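Local atomic coordinates of putative oxidoreductase (Jannaschia sp., PDB entry 3C24), a protein that is a putative oxidoreductase that probably binds a nicotinamide dinucleotide cofactor in its Rossmann-type N-terminal half and forms a two-subunit assembly. Residues I164-D167 with I168-M172; H180-T183 with T184-A188; T205-H208 with A209-C213. All blocks are in the same frame, centred on the assembly; numbering follows the deposited sequence.

In the fold
Interactions 1 to 3 follow one another along the chain, each a local contact between residues three to five positions apart. Interaction 1 lies on helix 160-172 of the beta-alpha-beta unit that continues the Rossmann-type sheet, and its surroundings belong to its own chain. Interaction 2, with its centre about 16 Å from that of interaction 1, is the turn from strand 176-181 into the long helix 184-217. Interaction 3 uses the same helix near its far end, its centre about 33 Å from that of interaction 2. Chemistry follows place: a threonine hydroxyl on a backbone carbonyl, then a capping box, then an anion held between subunits. All three are partly buried, and interactions 2 and 3 touch the second subunit.

Interaction 1: I164-D167 with I168-M172; sequences IGAD and ICETM
This is an intrahelical contact, one turn of helix 160-172 meeting the next, in the beta-alpha-beta crossover that joins strand 148-156 to strand 176-181 of the Rossmann-type sheet. Three regular backbone bonds run up the helix, from Ile168, Cys169 and Glu170 to the carbonyls of Ile164, Gly165 and Ala166. The fourth carbonyl is gripped twice. Asp167 O accepts from Thr171 N at 3.0 Å with a bent N-H...O angle of 137°, and Thr171 OG1 donates to Asp167 O as well. The two donors come from opposite faces of the carbonyl plane; the hydroxyl's bond folds the Thr171 side chain back on its own helix.

Acidic Asp167 and Glu170 lie on one flank, with Asp167 OD1 and Glu170 OE1 4.6 Å apart. Asn7 ND2 bonds to both of these oxygens, which probably eases the repulsion, while His36 takes Asp167 OD2 and Thr179 takes Glu170 OE2. The aliphatic part of Glu170 lies over the preceding turn, its CG 3.1 Å from Ala166 O. Toward the sheet, Ile168 and Cys169 pack on Leu98, and the selenomethionine Met172 reaches Ile27 and Ile31 of helix 22-33. With Thr171 OG1 turned anti to its own carbonyl carbon (chi1 -53°), that hydroxyl sits 2.7 Å from Asp167 O.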
ATOM      1  N   ILE A 164      10.148 -26.877 -17.002  1.00 15.54           N
ATOM      2  CA  ILE A 164      10.113 -27.794 -15.870  1.00 17.09           C
ATOM      3  C   ILE A 164      10.191 -26.963 -14.562  1.00 15.60           C
ATOM      4  O   ILE A 164       9.401 -27.116 -13.642  1.00 16.95           O
ATOM      5  CB  ILE A 164      11.223 -28.846 -15.954  1.00 17.25           C
ATOM      6  CG1 ILE A 164      11.002 -29.725 -17.193  1.00 19.13           C
ATOM      7  CG2 ILE A 164      11.264 -29.657 -14.669  1.00 17.55           C
ATOM      8  CD1 ILE A 164      12.233 -30.561 -17.614  1.00 21.07           C
ATOM      9  N   GLY A 165      11.159 -26.077 -14.499  1.00 16.29           N
ATOM     10  CA  GLY A 165      11.312 -25.246 -13.310  1.00 14.18           C
ATOM     11  C   GLY A 165      10.087 -24.415 -13.052  1.00 15.13           C
ATOM     12  O   GLY A 165       9.680 -24.210 -11.913  1.00 15.65           O
ATOM     13  N   ALA A 166       9.483 -23.877 -14.118  1.00 15.81           N
ATOM     14  CA  ALA A 166       8.270 -23.067 -13.978  1.00 13.61           C
ATOM     15  C   ALA A 166       7.104 -23.890 -13.395  1.00 15.99           C
ATOM     16  O   ALA A 166       6.339 -23.416 -12.533  1.00 16.93           O
ATOM     17  CB  ALA A 166       7.876 -22.444 -15.316  1.00 16.46           C
ATOM     18  N   ASP A 167       6.991 -25.104 -13.910  1.00 16.60           N
ATOM     19  CA  ASP A 167       5.946 -26.033 -13.433  1.00 16.08           C
ATOM     20  C   ASP A 167       6.129 -26.322 -11.933  1.00 15.73           C
ATOM     21  O   ASP A 167       5.150 -26.366 -11.161  1.00 19.53           O
ATOM     22  CB  ASP A 167       5.959 -27.321 -14.222  1.00 17.59           C
ATOM     23  CG  ASP A 167       4.826 -28.239 -13.837  1.00 26.32           C
ATOM     24  OD1 ASP A 167       3.683 -27.947 -14.220  1.00 24.60           O
ATOM     25  OD2 ASP A 167       5.085 -29.255 -13.159  1.00 32.85           O
ATOM     26  N   ILE A 168       7.365 -26.517 -11.520  1.00 17.12           N
ATOM     27  CA  ILE A 168       7.636 -26.784 -10.118  1.00 16.07           C
ATOM     28  C   ILE A 168       7.252 -25.565  -9.268  1.00 17.64           C
ATOM     29  O   ILE A 168       6.536 -25.684  -8.245  1.00 16.18           O
ATOM     30  CB  ILE A 168       9.070 -27.207  -9.837  1.00 15.85           C
ATOM     31  CG1 ILE A 168       9.448 -28.474 -10.644  1.00 17.89           C
ATOM     32  CG2 ILE A 168       9.238 -27.469  -8.344  1.00 16.61           C
ATOM     33  CD1 ILE A 168       8.466 -29.580 -10.493  1.00 19.92           C
ATOM     34  N   CYS A 169       7.654 -24.391  -9.723  1.00 17.16           N
ATOM     35  CA  CYS A 169       7.309 -23.152  -8.986  1.00 17.03           C
ATOM     36  C   CYS A 169       5.818 -22.907  -8.935  1.00 17.02           C
ATOM     37  O   CYS A 169       5.283 -22.467  -7.909  1.00 16.01           O
ATOM     38  CB  CYS A 169       8.004 -21.926  -9.589  1.00 17.07           C
ATOM     39  SG  CYS A 169       9.778 -21.942  -9.322  1.00 18.89           S
ATOM     40  N   GLU A 170       5.140 -23.226 -10.028  1.00 15.02           N
ATOM     41  CA  GLU A 170       3.676 -23.050 -10.109  1.00 15.90           C
ATOM     42  C   GLU A 170       2.942 -24.013  -9.165  1.00 16.67           C
ATOM     43  O   GLU A 170       1.848 -23.716  -8.609  1.00 19.16           O
ATOM     44  CB  GLU A 170       3.203 -23.223 -11.533  1.00 17.20           C
ATOM     45  CG  GLU A 170       3.516 -22.050 -12.419  1.00 19.43           C
ATOM     46  CD  GLU A 170       3.377 -22.362 -13.905  1.00 29.35           C
ATOM     47  OE1 GLU A 170       2.880 -23.451 -14.231  1.00 28.56           O
ATOM     48  OE2 GLU A 170       3.784 -21.521 -14.733  1.00 26.37           O
ATOM     49  N   THR A 171       3.582 -25.144  -8.918  1.00 15.35           N
ATOM     50  CA  THR A 171       3.045 -26.157  -8.003  1.00 13.93           C
ATOM     51  C   THR A 171       3.313 -25.708  -6.566  1.00 14.63           C
ATOM     52  O   THR A 171       2.419 -25.739  -5.716  1.00 17.43           O
ATOM     53  CB  THR A 171       3.703 -27.519  -8.207  1.00 17.78           C
ATOM     54  OG1 THR A 171       3.613 -27.873  -9.583  1.00 19.20           O
ATOM     55  CG2 THR A 171       3.096 -28.586  -7.259  1.00 16.00           C
HETATM   56  N   MSE A 172       4.540 -25.246  -6.295  1.00 14.01           N
HETATM   57  CA  MSE A 172       4.906 -24.831  -4.935  1.00 13.97           C
HETATM   58  C   MSE A 172       4.154 -23.625  -4.408  1.00 17.47           C
HETATM   59  O   MSE A 172       3.888 -23.518  -3.178  1.00 17.61           O
HETATM   60  CB  MSE A 172       6.417 -24.580  -4.827  1.00 15.57           C
HETATM   61  CG  MSE A 172       7.211 -25.803  -5.060  1.00 15.08           C
HETATM   62 SE   MSE A 172       9.130 -25.407  -4.720  0.75 20.84          SE
HETATM   63  CE  MSE A 172       9.419 -24.074  -5.989  1.00 19.79           C
TER

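Interaction 2: H180-T183 with T184-A188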
ATOM      1  N   HIS A 180       5.860 -15.035 -15.097  1.00 14.52           N
ATOM      2  CA  HIS A 180       6.683 -14.109 -15.883  1.00 14.89           C
ATOM      3  C   HIS A 180       8.134 -14.576 -15.971  1.00 14.75           C
ATOM      4  O   HIS A 180       8.804 -14.738 -14.980  1.00 16.99           O
ATOM      5  CB  HIS A 180       6.687 -12.728 -15.248  1.00 15.82           C
ATOM      6  CG  HIS A 180       5.322 -12.133 -15.079  1.00 13.87           C
ATOM      7  ND1 HIS A 180       4.615 -11.596 -16.138  1.00 19.25           N
ATOM      8  CD2 HIS A 180       4.562 -11.958 -13.979  1.00 16.83           C
ATOM      9  CE1 HIS A 180       3.459 -11.138 -15.688  1.00 19.24           C
ATOM     10  NE2 HIS A 180       3.411 -11.322 -14.382  1.00 15.86           N
ATOM     11  N   ARG A 181       8.580 -14.824 -17.197  1.00 15.01           N
ATOM     12  CA  ARG A 181       9.955 -15.199 -17.474  1.00 13.72           C
ATOM     13  C   ARG A 181      10.826 -13.980 -17.662  1.00 17.15           C
ATOM     14  O   ARG A 181      10.497 -13.061 -18.434  1.00 14.69           O
ATOM     15  CB  ARG A 181      10.096 -16.083 -18.723  1.00 15.08           C
ATOM     16  CG  ARG A 181      11.558 -16.563 -18.963  1.00 14.94           C
ATOM     17  CD  ARG A 181      11.634 -17.586 -20.071  1.00 15.07           C
ATOM     18  NE  ARG A 181      13.004 -18.050 -20.248  1.00 17.13           N
ATOM     19  CZ  ARG A 181      13.345 -19.047 -21.062  1.00 16.09           C
ATOM     20  NH1 ARG A 181      12.420 -19.713 -21.716  1.00 15.92           N
ATOM     21  NH2 ARG A 181      14.630 -19.403 -21.184  1.00 17.46           N
ATOM     22  N   VAL A 182      11.887 -13.945 -16.882  1.00 13.76           N
ATOM     23  CA  VAL A 182      12.907 -12.876 -16.947  1.00 15.09           C
ATOM     24  C   VAL A 182      14.324 -13.452 -16.953  1.00 17.12           C
ATOM     25  O   VAL A 182      14.542 -14.655 -16.781  1.00 15.73           O
ATOM     26  CB  VAL A 182      12.793 -11.920 -15.754  1.00 16.27           C
ATOM     27  CG1 VAL A 182      11.463 -11.129 -15.750  1.00 17.22           C
ATOM     28  CG2 VAL A 182      12.967 -12.663 -14.418  1.00 16.50           C
ATOM     29  N   THR A 183      15.296 -12.574 -17.119  1.00 15.92           N
ATOM     30  CA  THR A 183      16.696 -12.979 -16.985  1.00 15.69           C
ATOM     31  C   THR A 183      17.074 -12.949 -15.527  1.00 13.33           C
ATOM     32  O   THR A 183      16.379 -12.344 -14.694  1.00 16.53           O
ATOM     33  CB  THR A 183      17.671 -12.043 -17.727  1.00 17.49           C
ATOM     34  OG1 THR A 183      17.662 -10.741 -17.128  1.00 18.91           O
ATOM     35  CG2 THR A 183      17.288 -11.945 -19.216  1.00 18.07           C
ATOM     36  N   THR A 184      18.210 -13.556 -15.212  1.00 16.38           N
ATOM     37  CA  THR A 184      18.742 -13.559 -13.852  1.00 17.20           C
ATOM     38  C   THR A 184      18.888 -12.125 -13.342  1.00 17.54           C
ATOM     39  O   THR A 184      18.467 -11.804 -12.232  1.00 17.97           O
ATOM     40  CB  THR A 184      20.103 -14.258 -13.769  1.00 19.42           C
ATOM     41  OG1 THR A 184      19.945 -15.588 -14.248  1.00 19.12           O
ATOM     42  CG2 THR A 184      20.675 -14.301 -12.316  1.00 16.58           C
ATOM     43  N   GLU A 185      19.472 -11.259 -14.163  1.00 16.68           N
ATOM     44  CA  GLU A 185      19.670  -9.863 -13.742  1.00 18.29           C
ATOM     45  C   GLU A 185      18.363  -9.086 -13.540  1.00 17.36           C
ATOM     46  O   GLU A 185      18.201  -8.309 -12.587  1.00 18.12           O
ATOM     47  CB  GLU A 185      20.586  -9.135 -14.714  1.00 20.17           C
ATOM     48  CG  GLU A 185      20.864  -7.711 -14.260  1.00 21.58           C
ATOM     49  CD  GLU A 185      21.973  -7.052 -15.064  1.00 26.23           C
ATOM     50  OE1 GLU A 185      21.676  -6.505 -16.155  1.00 24.76           O
ATOM     51  OE2 GLU A 185      23.135  -7.098 -14.584  1.00 21.30           O
ATOM     52  N   GLN A 186      17.419  -9.325 -14.447  1.00 17.59           N
ATOM     53  CA  GLN A 186      16.107  -8.721 -14.329  1.00 17.30           C
ATOM     54  C   GLN A 186      15.423  -9.167 -13.036  1.00 15.26           C
ATOM     55  O   GLN A 186      14.822  -8.344 -12.311  1.00 16.18           O
ATOM     56  CB  GLN A 186      15.245  -9.033 -15.545  1.00 15.16           C
ATOM     57  CG  GLN A 186      15.644  -8.242 -16.800  1.00 17.78           C
ATOM     58  CD  GLN A 186      14.891  -8.679 -18.018  1.00 19.31           C
ATOM     59  OE1 GLN A 186      14.511  -9.841 -18.122  1.00 18.93           O
ATOM     60  NE2 GLN A 186      14.688  -7.756 -18.973  1.00 18.24           N
ATOM     61  N   LEU A 187      15.546 -10.460 -12.681  1.00 17.99           N
ATOM     62  CA  LEU A 187      14.908 -10.946 -11.458  1.00 17.22           C
ATOM     63  C   LEU A 187      15.538 -10.272 -10.248  1.00 17.88           C
ATOM     64  O   LEU A 187      14.840  -9.876  -9.313  1.00 19.26           O
ATOM     65  CB  LEU A 187      15.045 -12.448 -11.312  1.00 18.04           C
ATOM     66  CG  LEU A 187      13.836 -13.144 -10.680  1.00 25.42           C
ATOM     67  CD1 LEU A 187      14.035 -14.644 -10.813  1.00 25.75           C
ATOM     68  CD2 LEU A 187      13.542 -12.777  -9.252  1.00 24.98           C
ATOM     69  N   ALA A 188      16.864 -10.072 -10.304  1.00 16.79           N
ATOM     70  CA  ALA A 188      17.615  -9.406  -9.218  1.00 16.74           C
ATOM     71  C   ALA A 188      17.171  -7.945  -9.065  1.00 15.78           C
ATOM     72  O   ALA A 188      17.025  -7.437  -7.966  1.00 16.46           O
ATOM     73  CB  ALA A 188      19.126  -9.486  -9.436  1.00 15.49           C
TER
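Thr183 and Gln186 form a capping box at the start of the long helix 184-217, just after strand 176-181, outermost in the Rossmann-type sheet of this chain. Their side chains slant across one another and each bonds the other's backbone. Thr183 OG1, set between its backbone N and carbonyl carbon (chi1 66°), turns back over the first helical turn and accepts from Gln186 N at 3.0 Å, with an N-H...O angle of 162°. In return the extended Gln186 chain brings its amide oxygen back to the N-cap residue: Thr183 N donates to Gln186 OE1 over 3.0 Å, nearly straight at 169°, and the donor lies a little off the amide plane. The amide is thus held at both ends, for Gln186 NE2 donates to Tyr217 O of the second subunit. Gln186 thereby serves both the capping box and the contact between subunits.

Packing beside the box continues the same turn. Val182 points at the helix and crosses Gln186 obliquely, with Val182 CB 3.6 Å from Gln186 OE1, so the amide oxygen is flanked by hydrocarbon as well as by its donor. Against Leu187 the valine stands at about a right angle, one methyl meeting the leucine stem, Val182 CG2 to Leu187 CB, at 3.7 Å. Leu187 itself reaches Val151, Ile120 and His122 of the neighbouring strands, which seats the first turn of the helix on the sheet. Glu185 turns to another side, where its carboxylate bonds Tyr106. A main-chain bond closes the turn: Leu187 N reaches Thr183 O at 2.9 Å.

Interaction 3: T205-H208 with A209-C213; sequences TMVH and AVDEC. With SO4 (sulfate ion), chain F.
A sulfate ion, probably from the crystallisation liquor, is bound at the flank of this helical turn, and His208 supplies the helix's bond to it. With His208 CG anti to the carbonyl carbon (chi1 -70°), the side chain reaches outward and the edge of the imidazole meets the ion. His208 ND1 donates to sulfate O2 at 2.6 Å, almost straight at 168°, and the oxygen lies in the ring plane. The second subunit completes the site: Lys259, Arg268 and Trp267 of that chain also donate to the ion, so it bridges the two copies.

Asp211, one turn on, approaches the other end of the ring. Its OD2 lies 3.4 Å from His208 CD2, an oblique approach with ring and carboxylate planes 36° apart. The acid would probably favour positive charge on the ring, as the sulfate would. Asp211 OD1 forms a salt bridge with Arg221 of the same chain. Val207 runs alongside Asp211, pointing the same way, with Val207 CG1 4.0 Å from Asp211 OD2.

Along the helix the backbone bonds continue. Asp211 N bonds to Val207 O at 3.0 Å, while Glu212 N bonds to His208 O at 2.9 Å. The apolar side is shared: Val210 packs on Leu225 and Met228 of helix 221-239, and Ala209 on Leu194 of the second subunit. This is a regular turn of the long alpha-helix 184-217 packed at a helical dimer interface, with a sulfate bound between the two subunits.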
ATOM      1  N   THR A 205       9.432   3.972   6.149  1.00 15.66           N
ATOM      2  CA  THR A 205       9.230   5.423   6.317  1.00 15.97           C
ATOM      3  C   THR A 205       7.760   5.736   6.656  1.00 16.44           C
ATOM      4  O   THR A 205       7.488   6.578   7.507  1.00 16.11           O
ATOM      5  CB  THR A 205       9.733   6.235   5.096  1.00 18.68           C
ATOM      6  OG1 THR A 205      11.104   5.889   4.871  1.00 18.04           O
ATOM      7  CG2 THR A 205       9.575   7.740   5.366  1.00 17.67           C
HETATM    8  N   MSE A 206       6.801   5.027   6.050  1.00 16.18           N
HETATM    9  CA  MSE A 206       5.384   5.288   6.323  1.00 17.71           C
HETATM   10  C   MSE A 206       5.046   4.973   7.749  1.00 15.53           C
HETATM   11  O   MSE A 206       4.349   5.715   8.415  1.00 14.92           O
HETATM   12  CB  MSE A 206       4.444   4.495   5.422  1.00 19.89           C
HETATM   13  CG  MSE A 206       4.550   4.718   3.967  1.00 19.64           C
HETATM   14 SE   MSE A 206       4.183   6.586   3.445  0.75 21.11          SE
HETATM   15  CE  MSE A 206       6.098   7.048   3.313  1.00 25.62           C
ATOM     16  N   VAL A 207       5.598   3.874   8.271  1.00 17.02           N
ATOM     17  CA  VAL A 207       5.368   3.517   9.673  1.00 18.01           C
ATOM     18  C   VAL A 207       6.017   4.570  10.593  1.00 14.63           C
ATOM     19  O   VAL A 207       5.439   5.029  11.579  1.00 17.20           O
ATOM     20  CB  VAL A 207       5.991   2.127  10.027  1.00 17.05           C
ATOM     21  CG1 VAL A 207       5.933   1.890  11.584  1.00 19.27           C
ATOM     22  CG2 VAL A 207       5.285   0.998   9.266  1.00 16.77           C
ATOM     23  N   HIS A 208       7.226   4.954  10.276  1.00 15.80           N
ATOM     24  CA  HIS A 208       7.927   5.910  11.099  1.00 15.76           C
ATOM     25  C   HIS A 208       7.279   7.289  11.032  1.00 14.48           C
ATOM     26  O   HIS A 208       7.398   8.080  11.976  1.00 14.35           O
ATOM     27  CB  HIS A 208       9.395   6.003  10.751  1.00 16.71           C
ATOM     28  CG  HIS A 208      10.169   4.778  11.155  1.00 17.70           C
ATOM     29  ND1 HIS A 208      11.457   4.534  10.730  1.00 23.51           N
ATOM     30  CD2 HIS A 208       9.815   3.712  11.918  1.00 25.38           C
ATOM     31  CE1 HIS A 208      11.877   3.390  11.248  1.00 23.65           C
ATOM     32  NE2 HIS A 208      10.906   2.873  11.979  1.00 24.48           N
ATOM     33  N   ALA A 209       6.543   7.550   9.959  1.00 13.17           N
ATOM     34  CA  ALA A 209       5.845   8.841   9.828  1.00 16.35           C
ATOM     35  C   ALA A 209       4.628   8.843  10.782  1.00 14.00           C
ATOM     36  O   ALA A 209       4.300   9.836  11.425  1.00 15.70           O
ATOM     37  CB  ALA A 209       5.460   9.116   8.405  1.00 14.64           C
ATOM     38  N   VAL A 210       3.971   7.693  10.883  1.00 15.63           N
ATOM     39  CA  VAL A 210       2.892   7.537  11.856  1.00 15.58           C
ATOM     40  C   VAL A 210       3.481   7.755  13.277  1.00 14.55           C
ATOM     41  O   VAL A 210       2.912   8.474  14.145  1.00 15.62           O
ATOM     42  CB  VAL A 210       2.130   6.184  11.690  1.00 16.08           C
ATOM     43  CG1 VAL A 210       1.221   5.882  12.973  1.00 17.00           C
ATOM     44  CG2 VAL A 210       1.363   6.199  10.346  1.00 17.14           C
ATOM     45  N   ASP A 211       4.639   7.154  13.518  1.00 15.29           N
ATOM     46  CA  ASP A 211       5.315   7.265  14.829  1.00 15.30           C
ATOM     47  C   ASP A 211       5.649   8.724  15.164  1.00 16.56           C
ATOM     48  O   ASP A 211       5.469   9.227  16.275  1.00 17.12           O
ATOM     49  CB  ASP A 211       6.631   6.483  14.884  1.00 15.09           C
ATOM     50  CG  ASP A 211       6.472   4.996  14.758  1.00 21.12           C
ATOM     51  OD1 ASP A 211       5.378   4.450  15.039  1.00 19.90           O
ATOM     52  OD2 ASP A 211       7.499   4.362  14.361  1.00 22.81           O
ATOM     53  N   GLU A 212       6.067   9.462  14.148  1.00 17.57           N
ATOM     54  CA  GLU A 212       6.387  10.865  14.323  1.00 18.04           C
ATOM     55  C   GLU A 212       5.158  11.689  14.742  1.00 15.05           C
ATOM     56  O   GLU A 212       5.195  12.566  15.669  1.00 15.77           O
ATOM     57  CB  GLU A 212       7.049  11.402  13.048  1.00 17.95           C
ATOM     58  CG  GLU A 212       7.433  12.889  13.055  1.00 13.50           C
ATOM     59  CD  GLU A 212       8.771  13.182  13.702  1.00 14.57           C
ATOM     60  OE1 GLU A 212       9.351  12.258  14.360  1.00 16.71           O
ATOM     61  OE2 GLU A 212       9.237  14.327  13.588  1.00 19.21           O
ATOM     62  N   CYS A 213       4.045  11.393  14.096  1.00 15.48           N
ATOM     63  CA  CYS A 213       2.776  12.072  14.409  1.00 14.44           C
ATOM     64  C   CYS A 213       2.412  11.926  15.877  1.00 14.20           C
ATOM     65  O   CYS A 213       2.068  12.885  16.564  1.00 15.02           O
ATOM     66  CB  CYS A 213       1.650  11.558  13.530  1.00 13.52           C
ATOM     67  SG  CYS A 213       1.767  12.118  11.811  1.00 17.53           S
TER
HETATM   68  S   SO4 F 286      14.332   6.581  10.033  1.00 31.40           S
HETATM   69  O1  SO4 F 286      15.481   5.688   9.838  1.00 36.14           O
HETATM   70  O2  SO4 F 286      13.134   6.010   9.340  1.00 35.30           O
HETATM   71  O3  SO4 F 286      14.071   6.629  11.439  1.00 32.50           O
HETATM   72  O4  SO4 F 286      14.728   7.835   9.435  1.00 32.08           O